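Local coordinates for protein beta-galactosidase (Marinomonas sp. ef1, PDB 6Y2K) that hydrolyses terminal non-reducing beta-D-galactose residues from beta-D-galactosides as a cold-active GH42 enzyme whose six chains form a hexamer, at residues F297-R303 / S452-V456; G410-M415 / Y465-P471; A420-L424 / P471-H475; Q481-N485 / P514-L518. One frame throughout, in Å; residues are numbered along the deposited sequence.

In the fold
From the N terminus, the chain builds its TIM barrel, whose helix 294-305, between strands 261-266 and 310-315, supplies 297-303. After the last barrel strand it enters the trimerisation domain, where strand 412-415 opens contact 2 and helix 418-426 opens contact 3. Strand 453-456 returns to the barrel helix and closes contact 1, a loop of 148 residues. Strand 467-470 closes contact 2 beside 412-415, and the loop after it closes contact 3, with Pro-471 common to both. Contacts 1, 2 and 3 thus cross pairwise. Contact 4 follows in series, joining helix 478-486 to residues 514-518, and touches contact 2 through Leu-484. Contact 1 joins the two domains, while contacts 2 to 4 lie within the second.

Contact 1 of 4, residues F297-R303 / S452-V456; sequences FHHDLYR and SVDIV
This is a buried seam between domains: a TIM-barrel helix (297-303, within 294-305) lies against 453-456, the edge strand of the trimerisation-domain sheet. The axes cross at -54° with a closest approach of 6.4 Å, and the nearest CA pair is Leu-301 to Ile-455, 4.9 Å. The strand is extended; the helix keeps regular bonds such as Leu-301 N to Phe-297 O, 3.0 Å. Ile-455 (m, t) points at the helix. Its CD1 sits over the Phe-297 ring face as a CH-pi contact, 4.0 Å from the centroid, and its CG2 meets Leu-301 CD1 at 3.9 Å. Arg-303 (t, t, p) sends NH2 to Asp-454 OD1 (2.8 Å, salt bridge) and to Val-453 O (3.0 Å), while Arg-303 NH1 binds Asp-300 OD1 at 2.7 Å. Asp-300 (m) also accepts from Tyr-443 and His-344, and Asp-454 OD2 pairs with Tyr-465. Waters fill the backbone gaps: one links Asp-300 O (2.7 Å) to Ile-455 N (3.0 Å), another Leu-301 O (2.7 Å) to Ile-455 O (2.6 Å). Ile-455 packed against Phe-297 and Leu-301, flanked by the Asp-300, Arg-303 and Asp-454 salt-bridge network, joins the outside of an alpha/beta barrel to the edge of a mixed sheet's parallel part.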
loop_
_atom_site.group_PDB
_atom_site.type_symbol
_atom_site.label_atom_id
_atom_site.label_comp_id
_atom_site.label_asym_id
_atom_site.label_seq_id
_atom_site.Cartn_x
_atom_site.Cartn_y
_atom_site.Cartn_z
ATOM N N PHE A 297 13.069 -19.594 26.685
ATOM C CA PHE A 297 14.460 -19.649 26.239
ATOM C C PHE A 297 15.425 -19.548 27.420
ATOM O O PHE A 297 16.352 -20.345 27.544
ATOM C CB PHE A 297 14.757 -18.532 25.224
ATOM C CG PHE A 297 16.140 -18.615 24.628
ATOM C CD1 PHE A 297 16.376 -19.378 23.491
ATOM C CD2 PHE A 297 17.214 -17.955 25.220
ATOM C CE1 PHE A 297 17.644 -19.477 22.950
ATOM C CE2 PHE A 297 18.493 -18.048 24.675
ATOM C CZ PHE A 297 18.704 -18.802 23.538
ATOM N N HIS A 298 15.183 -18.570 28.284
ATOM C CA HIS A 298 16.037 -18.312 29.435
ATOM C C HIS A 298 15.847 -19.319 30.578
ATOM O O HIS A 298 16.812 -19.667 31.251
ATOM C CB HIS A 298 15.831 -16.877 29.909
ATOM C CG HIS A 298 16.279 -15.873 28.902
ATOM N ND1 HIS A 298 15.412 -15.270 28.019
ATOM C CD2 HIS A 298 17.516 -15.420 28.589
ATOM C CE1 HIS A 298 16.092 -14.469 27.217
ATOM N NE2 HIS A 298 17.370 -14.541 27.541
ATOM N N HIS A 299 14.624 -19.795 30.787
ATOM C CA HIS A 299 14.398 -20.850 31.782
ATOM C C HIS A 299 15.280 -22.072 31.448
ATOM O O HIS A 299 15.941 -22.621 32.322
ATOM C CB HIS A 299 12.944 -21.304 31.822
ATOM C CG HIS A 299 11.966 -20.243 32.209
ATOM N ND1 HIS A 299 12.212 -19.317 33.195
ATOM C CD2 HIS A 299 10.709 -19.997 31.770
ATOM C CE1 HIS A 299 11.156 -18.535 33.340
ATOM N NE2 HIS A 299 10.230 -18.922 32.480
ATOM N N ASP A 300 15.294 -22.472 30.176
ATOM C CA ASP A 300 16.105 -23.618 29.724
ATOM C C ASP A 300 17.622 -23.349 29.750
ATOM O O ASP A 300 18.403 -24.211 30.173
ATOM C CB ASP A 300 15.656 -24.084 28.324
ATOM C CG ASP A 300 14.245 -24.699 28.317
ATOM O OD1 ASP A 300 13.770 -25.187 29.385
ATOM O OD2 ASP A 300 13.605 -24.685 27.232
ATOM N N LEU A 301 18.038 -22.170 29.301
ATOM C CA LEU A 301 19.451 -21.771 29.373
ATOM C C LEU A 301 19.958 -21.785 30.826
ATOM O O LEU A 301 21.007 -22.365 31.125
ATOM C CB LEU A 301 19.641 -20.379 28.756
ATOM C CG LEU A 301 20.990 -19.664 28.888
ATOM C CD1 LEU A 301 22.086 -20.374 28.111
ATOM C CD2 LEU A 301 20.836 -18.230 28.406
ATOM N N TYR A 302 19.196 -21.172 31.722
ATOM C CA TYR A 302 19.628 -21.036 33.119
ATOM C C TYR A 302 19.439 -22.307 33.958
ATOM O O TYR A 302 20.202 -22.529 34.899
ATOM C CB TYR A 302 19.011 -19.786 33.771
ATOM C CG TYR A 302 19.507 -18.483 33.132
ATOM C CD1 TYR A 302 20.868 -18.269 32.903
ATOM C CD2 TYR A 302 18.621 -17.470 32.751
ATOM C CE1 TYR A 302 21.334 -17.101 32.303
ATOM C CE2 TYR A 302 19.087 -16.287 32.163
ATOM C CZ TYR A 302 20.446 -16.108 31.946
ATOM O OH TYR A 302 20.961 -14.952 31.374
ATOM N N ARG A 303 18.465 -23.149 33.621
ATOM C CA ARG A 303 18.437 -24.503 34.193
ATOM C C ARG A 303 19.766 -25.221 33.882
ATOM O O ARG A 303 20.319 -25.895 34.747
ATOM C CB ARG A 303 17.239 -25.323 33.702
ATOM C CG ARG A 303 17.113 -26.682 34.401
ATOM C CD ARG A 303 15.828 -27.431 34.055
ATOM N NE ARG A 303 15.831 -27.848 32.646
ATOM C CZ ARG A 303 15.209 -27.225 31.645
ATOM N NH1 ARG A 303 14.447 -26.150 31.856
ATOM N NH2 ARG A 303 15.336 -27.701 30.407
ATOM N N SER A 452 9.764 -30.205 24.237
ATOM C CA SER A 452 10.419 -29.823 25.495
ATOM C C SER A 452 11.930 -29.879 25.290
ATOM O O SER A 452 12.462 -30.870 24.772
ATOM C CB SER A 452 9.988 -30.751 26.643
ATOM O OG SER A 452 8.588 -30.628 26.906
ATOM N N VAL A 453 12.617 -28.816 25.703
ATOM C CA VAL A 453 14.012 -28.574 25.319
ATOM C C VAL A 453 14.928 -28.333 26.527
ATOM O O VAL A 453 14.498 -27.760 27.537
ATOM C CB VAL A 453 14.065 -27.341 24.376
ATOM C CG1 VAL A 453 15.482 -27.011 23.949
ATOM C CG2 VAL A 453 13.189 -27.585 23.157
ATOM N N ASP A 454 16.171 -28.805 26.415
ATOM C CA ASP A 454 17.294 -28.366 27.253
ATOM C C ASP A 454 18.194 -27.492 26.407
ATOM O O ASP A 454 18.411 -27.773 25.225
ATOM C CB ASP A 454 18.146 -29.546 27.744
ATOM C CG ASP A 454 17.581 -30.222 28.972
ATOM O OD1 ASP A 454 16.405 -29.999 29.316
ATOM O OD2 ASP A 454 18.342 -30.973 29.607
ATOM N N ILE A 455 18.718 -26.435 27.013
ATOM C CA ILE A 455 19.801 -25.659 26.421
ATOM C C ILE A 455 21.042 -25.984 27.239
ATOM O O ILE A 455 21.018 -25.893 28.467
ATOM C CB ILE A 455 19.489 -24.150 26.396
ATOM C CG1 ILE A 455 18.287 -23.901 25.469
ATOM C CG2 ILE A 455 20.715 -23.355 25.954
ATOM C CD1 ILE A 455 17.842 -22.447 25.366
ATOM N N VAL A 456 22.112 -26.366 26.550
ATOM C CA VAL A 456 23.287 -26.941 27.194
ATOM C C VAL A 456 24.584 -26.238 26.788
ATOM O O VAL A 456 24.684 -25.704 25.676
ATOM C CB VAL A 456 23.409 -28.460 26.899
ATOM C CG1 VAL A 456 22.141 -29.181 27.317
ATOM C CG2 VAL A 456 23.719 -28.735 25.432
HETATM O O HOH W 1 11.468 -26.422 26.751
HETATM O O HOH W 2 18.585 -26.861 30.003
HETATM O O HOH W 3 22.480 -23.995 29.588
HETATM O O HOH W 4 17.465 -30.061 32.432
#

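Contact 2 of 4, residues G410-M415 / Y465-P471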
loop_
_atom_site.group_PDB
_atom_site.type_symbol
_atom_site.label_atom_id
_atom_site.label_comp_id
_atom_site.label_asym_id
_atom_site.label_seq_id
_atom_site.Cartn_x
_atom_site.Cartn_y
_atom_site.Cartn_z
ATOM N N GLY A 410 14.326 -31.989 28.805
ATOM C CA GLY A 410 13.857 -32.372 27.470
ATOM C C GLY A 410 14.784 -33.403 26.848
ATOM O O GLY A 410 15.908 -33.605 27.319
ATOM N N LYS A 411 14.304 -34.064 25.799
ATOM C CA LYS A 411 15.118 -35.003 25.017
ATOM C C LYS A 411 15.758 -34.357 23.788
ATOM O O LYS A 411 16.493 -35.022 23.046
ATOM C CB LYS A 411 14.269 -36.202 24.595
ATOM C CG LYS A 411 13.619 -36.881 25.780
ATOM C CD LYS A 411 13.153 -38.285 25.454
ATOM C CE LYS A 411 12.556 -38.938 26.694
ATOM N NZ LYS A 411 12.492 -40.413 26.522
ATOM N N VAL A 412 15.449 -33.077 23.564
ATOM C CA VAL A 412 16.103 -32.259 22.548
ATOM C C VAL A 412 17.009 -31.262 23.254
ATOM O O VAL A 412 16.572 -30.593 24.191
ATOM C CB VAL A 412 15.073 -31.484 21.693
ATOM C CG1 VAL A 412 15.771 -30.597 20.670
ATOM C CG2 VAL A 412 14.127 -32.456 21.005
ATOM N N ALA A 413 18.262 -31.174 22.798
ATOM C CA ALA A 413 19.232 -30.215 23.317
ATOM C C ALA A 413 19.634 -29.202 22.244
ATOM O O ALA A 413 19.874 -29.567 21.084
ATOM C CB ALA A 413 20.463 -30.936 23.846
ATOM N N LEU A 414 19.690 -27.935 22.649
ATOM C CA LEU A 414 20.239 -26.847 21.845
ATOM C C LEU A 414 21.509 -26.375 22.553
ATOM O O LEU A 414 21.448 -25.960 23.703
ATOM C CB LEU A 414 19.214 -25.717 21.750
ATOM C CG LEU A 414 19.568 -24.489 20.898
ATOM C CD1 LEU A 414 18.297 -23.779 20.459
ATOM C CD2 LEU A 414 20.493 -23.506 21.615
ATOM N N MET A 415 22.654 -26.456 21.884
ATOM C CA MET A 415 23.935 -26.071 22.492
ATOM C C MET A 415 24.201 -24.573 22.337
ATOM O O MET A 415 24.370 -24.084 21.208
ATOM C CB MET A 415 25.086 -26.865 21.863
ATOM C CG MET A 415 26.463 -26.601 22.467
ATOM S SD MET A 415 27.718 -27.737 21.842
ATOM C CE MET A 415 27.252 -29.217 22.737
ATOM N N TYR A 465 20.263 -37.088 25.380
ATOM C CA TYR A 465 19.516 -36.400 24.312
ATOM C C TYR A 465 19.420 -37.226 23.025
ATOM O O TYR A 465 20.418 -37.756 22.531
ATOM C CB TYR A 465 20.152 -35.027 24.018
ATOM C CG TYR A 465 20.272 -34.172 25.256
ATOM C CD1 TYR A 465 19.136 -33.773 25.950
ATOM C CD2 TYR A 465 21.521 -33.798 25.763
ATOM C CE1 TYR A 465 19.230 -33.006 27.100
ATOM C CE2 TYR A 465 21.624 -33.024 26.913
ATOM C CZ TYR A 465 20.476 -32.633 27.577
ATOM O OH TYR A 465 20.549 -31.883 28.720
ATOM N N GLU A 466 18.206 -37.316 22.488
ATOM C CA GLU A 466 17.940 -38.006 21.226
ATOM C C GLU A 466 18.202 -37.127 20.006
ATOM O O GLU A 466 18.581 -37.636 18.952
ATOM C CB GLU A 466 16.492 -38.502 21.194
ATOM C CG GLU A 466 16.146 -39.488 22.296
ATOM C CD GLU A 466 16.979 -40.762 22.248
ATOM O OE1 GLU A 466 17.560 -41.120 21.191
ATOM O OE2 GLU A 466 17.063 -41.414 23.293
ATOM N N LEU A 467 17.998 -35.820 20.159
ATOM C CA LEU A 467 18.285 -34.829 19.119
ATOM C C LEU A 467 19.125 -33.699 19.709
ATOM O O LEU A 467 18.795 -33.163 20.763
ATOM C CB LEU A 467 16.973 -34.269 18.571
ATOM C CG LEU A 467 17.043 -33.148 17.532
ATOM C CD1 LEU A 467 17.753 -33.602 16.261
ATOM C CD2 LEU A 467 15.639 -32.651 17.224
ATOM N N LEU A 468 20.195 -33.343 19.006
ATOM C CA LEU A 468 21.149 -32.329 19.438
ATOM C C LEU A 468 21.344 -31.326 18.309
ATOM O O LEU A 468 21.709 -31.719 17.201
ATOM C CB LEU A 468 22.494 -32.983 19.769
ATOM C CG LEU A 468 23.675 -32.074 20.144
ATOM C CD1 LEU A 468 23.341 -31.197 21.336
ATOM C CD2 LEU A 468 24.914 -32.902 20.443
ATOM N N VAL A 469 21.127 -30.045 18.606
ATOM C CA VAL A 469 21.271 -28.971 17.632
ATOM C C VAL A 469 22.341 -27.988 18.099
ATOM O O VAL A 469 22.260 -27.489 19.218
ATOM C CB VAL A 469 19.938 -28.225 17.425
ATOM C CG1 VAL A 469 20.106 -27.081 16.416
ATOM C CG2 VAL A 469 18.859 -29.196 16.961
ATOM N N LEU A 470 23.346 -27.746 17.248
ATOM C CA LEU A 470 24.378 -26.726 17.479
ATOM C C LEU A 470 24.104 -25.575 16.501
ATOM O O LEU A 470 24.480 -25.660 15.328
ATOM C CB LEU A 470 25.797 -27.275 17.241
ATOM C CG LEU A 470 26.301 -28.614 17.811
ATOM C CD1 LEU A 470 27.823 -28.589 17.979
ATOM C CD2 LEU A 470 25.629 -29.094 19.079
ATOM N N PRO A 471 23.409 -24.511 16.955
ATOM C CA PRO A 471 23.005 -23.491 15.982
ATOM C C PRO A 471 24.149 -22.858 15.211
ATOM O O PRO A 471 24.004 -22.616 14.013
ATOM C CB PRO A 471 22.294 -22.447 16.847
ATOM C CG PRO A 471 21.738 -23.244 17.969
ATOM C CD PRO A 471 22.798 -24.263 18.269
HETATM O O HOH W 5 14.937 -41.444 25.071
#
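Side chains alternate between the two faces along the parallel strands 412-415 and 467-470. On one face Val-412 (t) sets CG1 4.0 Å from CD2 of Leu-467 (t, p), and further along Leu-414 (t, t) brings CG to 3.9 Å from CG of Pro-471, which with Val-469 (t) packs against helix 435-448. On the other face Tyr-465 (m) lays its ring face against small Ala-413, a CH-pi contact with Ala-413 CB 3.6 Å from the centroid and 13° off the normal; the Tyr-465 hydroxyl bonds to Asp-454. Ala-413 CB also touches CD1 of Leu-468 (t, p) at 3.8 Å. The ladder belongs to the flavodoxin-like parallel part of the sheet, strand order 2-1-3-4, as in class I glutamine amidotransferases, with 412-415 between 453-456 and 467-470. Ala-413 N donates to Leu-467 O (2.9 Å), Val-469 N to Ala-413 O (2.8 Å) and Met-415 N to Val-469 O (2.9 Å). Lys-411 O accepts from Glu-466 N (2.9 Å) and weakly from Leu-467 N (3.4 Å). A water 3.0 Å from NZ of extended Lys-411 (m, t, t, t) and 2.8 Å from Glu-466 OE2 joins them. Met-415 (t, t, m) rests CB 3.6 Å from CD2 of Leu-470 (m, t).

Contact 3 of 4, residues A420-L424 / P471-H475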
loop_
_atom_site.group_PDB
_atom_site.type_symbol
_atom_site.label_atom_id
_atom_site.label_comp_id
_atom_site.label_asym_id
_atom_site.label_seq_id
_atom_site.Cartn_x
_atom_site.Cartn_y
_atom_site.Cartn_z
ATOM N N ALA A 420 31.255 -18.694 21.530
ATOM C CA ALA A 420 30.752 -18.575 20.154
ATOM C C ALA A 420 29.980 -17.267 19.959
ATOM O O ALA A 420 30.169 -16.575 18.958
ATOM C CB ALA A 420 29.867 -19.765 19.789
ATOM N N CYS A 421 29.131 -16.930 20.926
ATOM C CA CYS A 421 28.398 -15.658 20.905
ATOM C C CYS A 421 29.326 -14.447 20.741
ATOM O O CYS A 421 29.089 -13.585 19.889
ATOM C CB CYS A 421 27.559 -15.502 22.175
ATOM S SG CYS A 421 26.381 -14.148 22.087
ATOM N N TRP A 422 30.397 -14.409 21.530
ATOM C CA TRP A 422 31.390 -13.327 21.459
ATOM C C TRP A 422 32.083 -13.287 20.093
ATOM O O TRP A 422 32.177 -12.225 19.471
ATOM C CB TRP A 422 32.442 -13.460 22.569
ATOM C CG TRP A 422 31.875 -13.550 23.961
ATOM C CD1 TRP A 422 30.703 -13.013 24.403
ATOM C CD2 TRP A 422 32.479 -14.185 25.097
ATOM N NE1 TRP A 422 30.524 -13.299 25.737
ATOM C CE2 TRP A 422 31.601 -14.011 26.188
ATOM C CE3 TRP A 422 33.670 -14.889 25.296
ATOM C CZ2 TRP A 422 31.886 -14.503 27.467
ATOM C CZ3 TRP A 422 33.952 -15.390 26.569
ATOM C CH2 TRP A 422 33.057 -15.192 27.638
ATOM N N SER A 423 32.540 -14.445 19.626
ATOM C CA SER A 423 33.174 -14.563 18.318
ATOM C C SER A 423 32.278 -14.010 17.199
ATOM O O SER A 423 32.684 -13.121 16.443
ATOM C CB SER A 423 33.545 -16.025 18.029
ATOM O OG SER A 423 33.982 -16.168 16.679
ATOM N N LEU A 424 31.046 -14.507 17.143
ATOM C CA LEU A 424 30.099 -14.116 16.100
ATOM C C LEU A 424 29.616 -12.653 16.208
ATOM O O LEU A 424 29.322 -12.027 15.196
ATOM C CB LEU A 424 28.915 -15.094 16.085
ATOM C CG LEU A 424 29.320 -16.539 15.739
ATOM C CD1 LEU A 424 28.300 -17.534 16.256
ATOM C CD2 LEU A 424 29.487 -16.723 14.251
ATOM N N PRO A 471 23.409 -24.511 16.955
ATOM C CA PRO A 471 23.005 -23.491 15.982
ATOM C C PRO A 471 24.149 -22.858 15.211
ATOM O O PRO A 471 24.004 -22.616 14.013
ATOM C CB PRO A 471 22.294 -22.447 16.847
ATOM C CG PRO A 471 21.738 -23.244 17.969
ATOM C CD PRO A 471 22.798 -24.263 18.269
ATOM N N ALA A 472 25.260 -22.590 15.900
ATOM C CA ALA A 472 26.443 -21.946 15.299
ATOM C C ALA A 472 27.639 -22.073 16.243
ATOM O O ALA A 472 28.072 -21.107 16.866
ATOM C CB ALA A 472 26.153 -20.489 14.986
ATOM N N GLN A 473 28.151 -23.294 16.355
ATOM C CA GLN A 473 29.222 -23.599 17.308
ATOM C C GLN A 473 30.551 -23.228 16.646
ATOM O O GLN A 473 31.252 -24.081 16.112
ATOM C CB GLN A 473 29.155 -25.078 17.714
ATOM C CG GLN A 473 30.047 -25.475 18.880
ATOM C CD GLN A 473 29.744 -24.758 20.196
ATOM O OE1 GLN A 473 28.603 -24.371 20.428
ATOM N NE2 GLN A 473 30.741 -24.566 21.039
ATOM N N ALA A 474 30.862 -21.931 16.680
ATOM C CA ALA A 474 31.927 -21.323 15.859
ATOM C C ALA A 474 33.272 -22.029 16.004
ATOM O O ALA A 474 33.868 -22.441 15.009
ATOM C CB ALA A 474 32.053 -19.838 16.172
ATOM N N HIS A 475 33.723 -22.184 17.245
ATOM C CA HIS A 475 34.883 -23.016 17.556
ATOM C C HIS A 475 34.455 -24.313 18.236
ATOM O O HIS A 475 33.693 -24.285 19.204
ATOM C CB HIS A 475 35.869 -22.266 18.462
ATOM C CG HIS A 475 37.033 -23.103 18.899
ATOM N ND1 HIS A 475 37.938 -23.637 18.006
ATOM C CD2 HIS A 475 37.425 -23.520 20.126
ATOM C CE1 HIS A 475 38.844 -24.337 18.667
ATOM N NE2 HIS A 475 38.551 -24.287 19.954
#
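Residues 420-424 form a turn of helix 418-426, with Leu-424 N bonded to Ala-420 O at 2.9 Å, while 471-475 is an irregular link broken by an inverse gamma turn centred on Gln-473 (phi -84°, psi 80°). The backbones come closest at Ala-420 and Ala-474, whose CA atoms are 5.2 Å apart. Both elements follow neighbouring parallel strands, 412-415 and 467-470, so the contact lies beyond the C-terminal ends of those strands in the trimerisation domain's alpha/beta fold. The close approach fits the small side chains of Ala-420, Ala-472 and Ala-474: Ala-420 points its methyl at the link, with CB 3.7 Å from Ala-472 O and 4.2 Å from Ala-474 CB. One turn on, Leu-424 (m, t) lays CD1 3.9 Å from Ala-472 CB and 3.6 Å from Ala-472 O, and its CG lies 4.3 Å from Ala-474 CB. Tyr-435 of helix 435-448 packs on Leu-424 and Ala-472. Gln-473 CA-to-CB points away from the helix; its NE2 makes weak hydrogen bonds, to His-475 O at 3.5 Å and to Asp-417, which also accepts from Ala-420 N. The meeting is entirely van der Waals, and on its flank Ser-423 OG stands 4.2 Å from Ala-474 CB.

Contact 4 of 4, residues Q481-N485 / P514-L518; sequences QNRLN and PLASL
This is a partly buried packing contact within the trimerisation domain, between residues 481-485 of helix 478-486 and the helix-like connection 514-518 that precedes strand 521-528. Residues 481-485 are regular alpha helix, with Asn-485 N bonded to Gln-481 O at 2.8 Å. Residues 514-518 have helical phi/psi angles without the regular bonds; Leu-518 N makes a weak one to Leu-515 O at 2.9 Å. The two run side by side in the same sense, with CA atoms 6.6 Å apart at Gln-481 and Pro-514 and 6.8 Å at Asn-485 and Leu-518. Gln-481 (t, p, chi3 48°) turns its amide toward the connection: CD lies 3.3 Å from Pro-514 O and OE1 3.8 Å from Pro-514 CB, without direct hydrogen bonds between the segments. Instead Gln-481 NE2 donates along its own helix to Asn-485 OD1 at 3.1 Å. That oxygen also accepts from a water at 2.7 Å, which bridges to Ser-517 OG (p) at 2.6 Å. Nearer the sheet, Leu-484 (m, t) sets CD1 3.9 Å from CD1 of Leu-515 (t, p). Leu-518, off a standard well at chi1 -126°, brings CD1 to 4.2 Å from Leu-484 CB and CG to 3.6 Å from Asn-485 OD1. Both pieces lie over the sheet: Leu-515 and Leu-518 rest on strands 490-493 and 576-579, and Leu-484 reaches Leu-468 and Leu-470 of strand 467-470.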
loop_
_atom_site.group_PDB
_atom_site.type_symbol
_atom_site.label_atom_id
_atom_site.label_comp_id
_atom_site.label_asym_id
_atom_site.label_seq_id
_atom_site.Cartn_x
_atom_site.Cartn_y
_atom_site.Cartn_z
ATOM N N GLN A 481 34.636 -32.273 19.818
ATOM C CA GLN A 481 34.603 -33.128 18.624
ATOM C C GLN A 481 34.591 -34.627 18.976
ATOM O O GLN A 481 33.879 -35.403 18.333
ATOM C CB GLN A 481 35.736 -32.806 17.642
ATOM C CG GLN A 481 35.574 -33.469 16.272
ATOM C CD GLN A 481 34.257 -33.118 15.584
ATOM O OE1 GLN A 481 33.872 -31.947 15.518
ATOM N NE2 GLN A 481 33.563 -34.136 15.071
ATOM N N ASN A 482 35.350 -35.017 20.003
ATOM C CA ASN A 482 35.325 -36.407 20.503
ATOM C C ASN A 482 33.936 -36.813 20.995
ATOM O O ASN A 482 33.459 -37.901 20.665
ATOM C CB ASN A 482 36.337 -36.615 21.638
ATOM C CG ASN A 482 37.774 -36.573 21.162
ATOM O OD1 ASN A 482 38.087 -36.949 20.028
ATOM N ND2 ASN A 482 38.668 -36.116 22.040
ATOM N N ARG A 483 33.294 -35.939 21.770
ATOM C CA ARG A 483 31.922 -36.178 22.225
ATOM C C ARG A 483 30.935 -36.286 21.050
ATOM O O ARG A 483 30.050 -37.134 21.070
ATOM C CB ARG A 483 31.462 -35.103 23.217
ATOM C CG ARG A 483 32.128 -35.194 24.591
ATOM C CD ARG A 483 31.470 -34.275 25.615
ATOM N NE ARG A 483 31.706 -32.861 25.313
ATOM C CZ ARG A 483 32.821 -32.177 25.591
ATOM N NH1 ARG A 483 32.907 -30.887 25.261
ATOM N NH2 ARG A 483 33.864 -32.760 26.188
ATOM N N LEU A 484 31.105 -35.447 20.027
ATOM C CA LEU A 484 30.265 -35.530 18.824
ATOM C C LEU A 484 30.498 -36.825 18.056
ATOM O O LEU A 484 29.534 -37.441 17.596
ATOM C CB LEU A 484 30.468 -34.326 17.899
ATOM C CG LEU A 484 30.056 -32.956 18.466
ATOM C CD1 LEU A 484 30.401 -31.859 17.469
ATOM C CD2 LEU A 484 28.581 -32.913 18.820
ATOM N N ASN A 485 31.760 -37.244 17.945
ATOM C CA ASN A 485 32.106 -38.497 17.248
ATOM C C ASN A 485 31.433 -39.734 17.863
ATOM O O ASN A 485 31.026 -40.636 17.136
ATOM C CB ASN A 485 33.632 -38.705 17.212
ATOM C CG ASN A 485 34.344 -37.729 16.283
ATOM O OD1 ASN A 485 33.751 -37.179 15.347
ATOM N ND2 ASN A 485 35.633 -37.514 16.537
ATOM N N PRO A 514 37.002 -29.054 12.557
ATOM C CA PRO A 514 37.019 -30.406 13.152
ATOM C C PRO A 514 35.808 -31.270 12.810
ATOM O O PRO A 514 35.920 -32.492 12.835
ATOM C CB PRO A 514 37.054 -30.133 14.661
ATOM C CG PRO A 514 37.588 -28.760 14.788
ATOM C CD PRO A 514 37.073 -28.014 13.597
ATOM N N LEU A 515 34.669 -30.643 12.500
ATOM C CA LEU A 515 33.443 -31.371 12.149
ATOM C C LEU A 515 33.527 -32.092 10.795
ATOM O O LEU A 515 32.751 -33.004 10.548
ATOM C CB LEU A 515 32.238 -30.408 12.130
ATOM C CG LEU A 515 30.831 -31.017 12.154
ATOM C CD1 LEU A 515 30.451 -31.449 13.563
ATOM C CD2 LEU A 515 29.799 -30.035 11.619
ATOM N N ALA A 516 34.442 -31.677 9.921
ATOM C CA ALA A 516 34.548 -32.249 8.576
ATOM C C ALA A 516 34.788 -33.764 8.530
ATOM O O ALA A 516 34.369 -34.409 7.575
ATOM C CB ALA A 516 35.622 -31.532 7.763
ATOM N N SER A 517 35.457 -34.330 9.531
ATOM C CA SER A 517 35.614 -35.791 9.607
ATOM C C SER A 517 34.266 -36.494 9.814
ATOM O O SER A 517 34.051 -37.569 9.272
ATOM C CB SER A 517 36.614 -36.195 10.704
ATOM O OG SER A 517 36.190 -35.753 11.987
ATOM N N LEU A 518 33.361 -35.869 10.568
ATOM C CA LEU A 518 32.013 -36.409 10.818
ATOM C C LEU A 518 31.041 -36.094 9.667
ATOM O O LEU A 518 30.185 -36.910 9.306
ATOM C CB LEU A 518 31.443 -35.801 12.110
ATOM C CG LEU A 518 30.916 -36.680 13.249
ATOM C CD1 LEU A 518 29.927 -35.874 14.079
ATOM C CD2 LEU A 518 30.310 -38.006 12.802
HETATM O O HOH W 6 34.859 -37.757 13.003
#